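Local coordinates for protein TIR domain-containing adapter molecule 1 (Homo sapiens, PDB 4BSX) that acts as a TIR-domain adaptor in Toll-like receptor signalling, inducing interferon-beta and probably activating NF-kappa-B, at residues 43-46 with 47-51; 56-59 with 60-64. The protein carries 2 engineered substitutions. One frame throughout, in Å; residues are numbered along the deposited sequence.

Contact 1: residues 43-46 with 47-51; sequences QDLL and HAMVL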
loop_
_atom_site.group_PDB
_atom_site.type_symbol
_atom_site.label_atom_id
_atom_site.label_comp_id
_atom_site.label_asym_id
_atom_site.label_seq_id
_atom_site.Cartn_x
_atom_site.Cartn_y
_atom_site.Cartn_z
ATOM N N GLN A 43 4.518 -0.019 5.197
ATOM C CA GLN A 43 5.892 -0.334 4.805
ATOM C C GLN A 43 6.019 -1.778 4.459
ATOM O O GLN A 43 6.700 -2.123 3.500
ATOM C CB GLN A 43 6.876 -0.088 5.959
ATOM C CG GLN A 43 7.251 1.340 6.230
ATOM C CD GLN A 43 8.629 1.488 6.893
ATOM O OE1 GLN A 43 9.319 2.489 6.688
ATOM N NE2 GLN A 43 9.029 0.491 7.686
ATOM N N ASP A 44 5.432 -2.626 5.307
ATOM C CA ASP A 44 5.581 -4.070 5.141
ATOM C C ASP A 44 4.939 -4.509 3.811
ATOM O O ASP A 44 5.519 -5.289 3.071
ATOM C CB ASP A 44 4.983 -4.837 6.321
ATOM C CG ASP A 44 5.893 -4.856 7.534
ATOM O OD1 ASP A 44 7.102 -4.583 7.378
ATOM O OD2 ASP A 44 5.395 -5.166 8.637
ATOM N N LEU A 45 3.760 -3.985 3.504
ATOM C CA LEU A 45 3.058 -4.347 2.282
ATOM C C LEU A 45 3.878 -3.795 1.104
ATOM O O LEU A 45 4.141 -4.514 0.138
ATOM C CB LEU A 45 1.612 -3.781 2.290
ATOM C CG LEU A 45 0.756 -3.936 1.016
ATOM C CD1 LEU A 45 0.557 -5.406 0.724
ATOM C CD2 LEU A 45 -0.626 -3.216 1.085
ATOM N N LEU A 46 4.331 -2.542 1.210
ATOM C CA LEU A 46 5.185 -1.961 0.174
ATOM C C LEU A 46 6.505 -2.734 -0.016
ATOM O O LEU A 46 7.037 -2.819 -1.132
ATOM C CB LEU A 46 5.484 -0.498 0.459
ATOM C CG LEU A 46 6.139 0.274 -0.711
ATOM C CD1 LEU A 46 5.290 0.275 -1.968
ATOM C CD2 LEU A 46 6.430 1.711 -0.320
ATOM N N HIS A 47 7.028 -3.302 1.048
ATOM C CA HIS A 47 8.240 -4.127 0.933
ATOM C C HIS A 47 7.939 -5.320 0.019
ATOM O O HIS A 47 8.724 -5.686 -0.872
ATOM C CB HIS A 47 8.673 -4.572 2.342
ATOM C CG HIS A 47 9.751 -5.603 2.361
ATOM N ND1 HIS A 47 11.057 -5.326 2.011
ATOM C CD2 HIS A 47 9.717 -6.911 2.710
ATOM C CE1 HIS A 47 11.770 -6.436 2.088
ATOM N NE2 HIS A 47 10.986 -7.407 2.523
ATOM N N ALA A 48 6.768 -5.905 0.222
ATOM C CA ALA A 48 6.370 -7.111 -0.531
ATOM C C ALA A 48 6.130 -6.800 -2.011
ATOM O O ALA A 48 6.497 -7.585 -2.901
ATOM C CB ALA A 48 5.101 -7.756 0.101
HETATM N N MSE A 49 5.476 -5.666 -2.270
HETATM C CA MSE A 49 5.190 -5.202 -3.650
HETATM C C MSE A 49 6.497 -4.895 -4.370
HETATM O O MSE A 49 6.660 -5.193 -5.574
HETATM C CB MSE A 49 4.289 -3.974 -3.622
HETATM C CG MSE A 49 2.845 -4.283 -3.153
HETATM SE SE MSE A 49 1.819 -2.652 -2.675
HETATM C CE MSE A 49 1.871 -1.593 -4.276
ATOM N N VAL A 50 7.439 -4.309 -3.630
ATOM C CA VAL A 50 8.808 -4.050 -4.156
ATOM C C VAL A 50 9.460 -5.338 -4.600
ATOM O O VAL A 50 9.966 -5.418 -5.682
ATOM C CB VAL A 50 9.688 -3.331 -3.118
ATOM C CG1 VAL A 50 11.194 -3.469 -3.478
ATOM C CG2 VAL A 50 9.276 -1.886 -3.070
ATOM N N LEU A 51 9.400 -6.364 -3.760
ATOM C CA LEU A 51 9.928 -7.682 -4.100
ATOM C C LEU A 51 9.251 -8.285 -5.347
ATOM O O LEU A 51 9.890 -8.907 -6.209
ATOM C CB LEU A 51 9.713 -8.610 -2.906
ATOM C CG LEU A 51 10.547 -8.260 -1.698
ATOM C CD1 LEU A 51 10.099 -9.052 -0.466
ATOM C CD2 LEU A 51 11.996 -8.535 -2.019
#
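Met49 lies against Leu45 one turn back along helix 43-53, an i to i+4 pair inside the all-helical N-terminal domain of TRIF, whose structure resembles that of IFIT proteins. The backbone sets the spacing: Met49 N donates to Leu45 O at 3.0 Å, the N-H pointing well at its acceptor (161°). From there the selenomethionine side chain can be followed outward. CB stands 3.8 Å from Leu45 O. With chi1 at -69°, CG sits beside its own backbone N, on the side of the preceding turn, and approaches the same oxygen to 3.5 Å. The selenium is the atom that meets the Leu45 side chain, reaching Leu45 CG at 4.0 Å as the two chains cross at a slant. A bend at chi3 (57°) then carries CE away from Leu45 CG. Beyond the pair, the Met49 side chain touches Leu11, Ala14 and Phe15 of helix 11-19 and Leu102 of helix 96-108, evidence of a buried position. Leu46 and Val50 form the next i to i+4 pair, their side chains barely touching, and Val50 also touches Leu29 and Lys30 of helix 23-33. Leu46 O accepts Val50 N at 2.9 Å while Val50 CG2 presses on that oxygen at 3.1 Å.

Contact 2: residues 56-59 with 60-64; sequences QETE and ARISL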
loop_
_atom_site.group_PDB
_atom_site.type_symbol
_atom_site.label_atom_id
_atom_site.label_comp_id
_atom_site.label_asym_id
_atom_site.label_seq_id
_atom_site.Cartn_x
_atom_site.Cartn_y
_atom_site.Cartn_z
ATOM N N GLN A 56 11.146 -11.089 -7.398
ATOM C CA GLN A 56 11.441 -11.971 -6.270
ATOM C C GLN A 56 10.147 -12.399 -5.564
ATOM O O GLN A 56 9.825 -11.944 -4.451
ATOM C CB GLN A 56 12.418 -11.285 -5.303
ATOM C CG GLN A 56 13.756 -10.956 -5.971
ATOM C CD GLN A 56 14.655 -10.018 -5.154
ATOM O OE1 GLN A 56 14.888 -10.227 -3.957
ATOM N NE2 GLN A 56 15.160 -8.977 -5.815
ATOM N N GLU A 57 9.434 -13.294 -6.230
ATOM C CA GLU A 57 8.132 -13.787 -5.813
ATOM C C GLU A 57 8.177 -14.724 -4.610
ATOM O O GLU A 57 7.312 -14.643 -3.718
ATOM C CB GLU A 57 7.466 -14.528 -6.976
ATOM C CG GLU A 57 7.152 -13.652 -8.186
ATOM C CD GLU A 57 5.910 -14.123 -8.933
ATOM O OE1 GLU A 57 5.208 -15.027 -8.415
ATOM O OE2 GLU A 57 5.639 -13.579 -10.034
ATOM N N THR A 58 9.156 -15.628 -4.591
ATOM C CA THR A 58 9.326 -16.539 -3.457
ATOM C C THR A 58 9.401 -15.762 -2.158
ATOM O O THR A 58 8.697 -16.096 -1.193
ATOM C CB THR A 58 10.581 -17.391 -3.615
ATOM O OG1 THR A 58 10.354 -18.320 -4.657
ATOM C CG2 THR A 58 10.907 -18.177 -2.338
ATOM N N GLU A 59 10.217 -14.710 -2.130
ATOM C CA GLU A 59 10.397 -13.951 -0.894
ATOM C C GLU A 59 9.139 -13.098 -0.678
ATOM O O GLU A 59 8.628 -13.001 0.429
ATOM C CB GLU A 59 11.694 -13.132 -0.945
ATOM C CG GLU A 59 11.996 -12.237 0.293
ATOM C CD GLU A 59 13.362 -11.473 0.192
ATOM O OE1 GLU A 59 14.200 -11.847 -0.655
ATOM O OE2 GLU A 59 13.599 -10.495 0.940
ATOM N N ALA A 60 8.609 -12.520 -1.753
ATOM C CA ALA A 60 7.389 -11.723 -1.655
ATOM C C ALA A 60 6.284 -12.520 -0.997
ATOM O O ALA A 60 5.591 -12.005 -0.126
ATOM C CB ALA A 60 6.939 -11.255 -3.026
ATOM N N ARG A 61 6.126 -13.769 -1.409
ATOM C CA ARG A 61 5.071 -14.659 -0.888
ATOM C C ARG A 61 5.311 -15.008 0.576
ATOM O O ARG A 61 4.381 -15.146 1.329
ATOM C CB ARG A 61 4.967 -15.960 -1.702
ATOM C CG ARG A 61 4.395 -15.785 -3.105
ATOM C CD ARG A 61 4.245 -17.129 -3.869
ATOM N NE ARG A 61 4.795 -17.015 -5.216
ATOM C CZ ARG A 61 4.195 -17.380 -6.341
ATOM N NH1 ARG A 61 2.991 -17.934 -6.333
ATOM N NH2 ARG A 61 4.817 -17.201 -7.497
ATOM N N ILE A 62 6.566 -15.118 0.993
ATOM C CA ILE A 62 6.848 -15.342 2.412
ATOM C C ILE A 62 6.467 -14.116 3.246
ATOM O O ILE A 62 5.884 -14.233 4.295
ATOM C CB ILE A 62 8.316 -15.743 2.620
ATOM C CG1 ILE A 62 8.496 -17.198 2.178
ATOM C CG2 ILE A 62 8.734 -15.560 4.079
ATOM C CD1 ILE A 62 9.901 -17.549 1.868
ATOM N N SER A 63 6.766 -12.939 2.727
ATOM C CA SER A 63 6.380 -11.703 3.366
ATOM C C SER A 63 4.857 -11.519 3.409
ATOM O O SER A 63 4.307 -10.953 4.371
ATOM C CB SER A 63 6.997 -10.525 2.615
ATOM O OG SER A 63 8.420 -10.626 2.590
ATOM N N LEU A 64 4.154 -11.946 2.366
ATOM C CA LEU A 64 2.716 -11.696 2.362
ATOM C C LEU A 64 2.060 -12.688 3.285
ATOM O O LEU A 64 1.058 -12.389 3.910
ATOM C CB LEU A 64 2.134 -11.787 0.954
ATOM C CG LEU A 64 2.571 -10.595 0.086
ATOM C CD1 LEU A 64 2.467 -10.966 -1.368
ATOM C CD2 LEU A 64 1.754 -9.353 0.404
#
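Glu59 O is gripped twice by Ser63. Ser63 N donates to it at 3.0 Å in a nearly straight bond (166°), the ordinary bond of helix 57-65, and the hydroxyl Ser63 OG donates as well, at 3.2 Å. The two donors use different approaches: the amide comes in close to the line of the carbonyl, whereas the hydroxyl stands 43° out of its plane. A chi1 of -59° makes this possible, since OG is thereby placed beside its own backbone N and faces the preceding turn. An alanine here is likely to leave Glu59 O with the amide of the next turn as its one donor from this residue, the second grip from above the carbonyl plane being lost. At the start of the helix, Gln56 occupies the N-cap position; its O receives Ala60 N at 3.0 Å, and its OE1 is hydrogen-bonded to Lys30 NZ. One residue on, Glu57 O takes Arg61 N at 2.7 Å, and Arg61 CG lies 3.2 Å from the same oxygen. The Glu57 carboxylate and Arg61 guanidinium bring opposite charges together, but the groups are modelled too close, so a salt bridge between them is doubtful. Around the helix, Ala60 rests on Leu52 of helix 43-53, Leu64 meets Val76 and Ala77 of helix 71-79, and Arg61 touches the loop residues Ala81 and Val83.

Contacts 1 and 2 are each one continuous stretch of chain, the first on helix 43-53, the second covering the N-cap and most of helix 57-65, with their centres about 9 Å apart. The turn joining them is probably fastened by a hydrogen bond, with Leu51 O and Gln56 N 2.8 Å apart. Past the turn the helices touch directly: Ala60 CB lies 3.7 Å from Ala48 O, Leu64 CD2 reaches Ala48 CB at 3.7 Å, and Glu59 CG meets Leu51 CD1 at 3.8 Å. Contact 1 is mostly buried, seven of its eight touching residues, and contact 2 lies at the surface, with one of eight; their centres are about 8 Å and about 15 Å from that of the chain, residues 56-64 being the more peripheral.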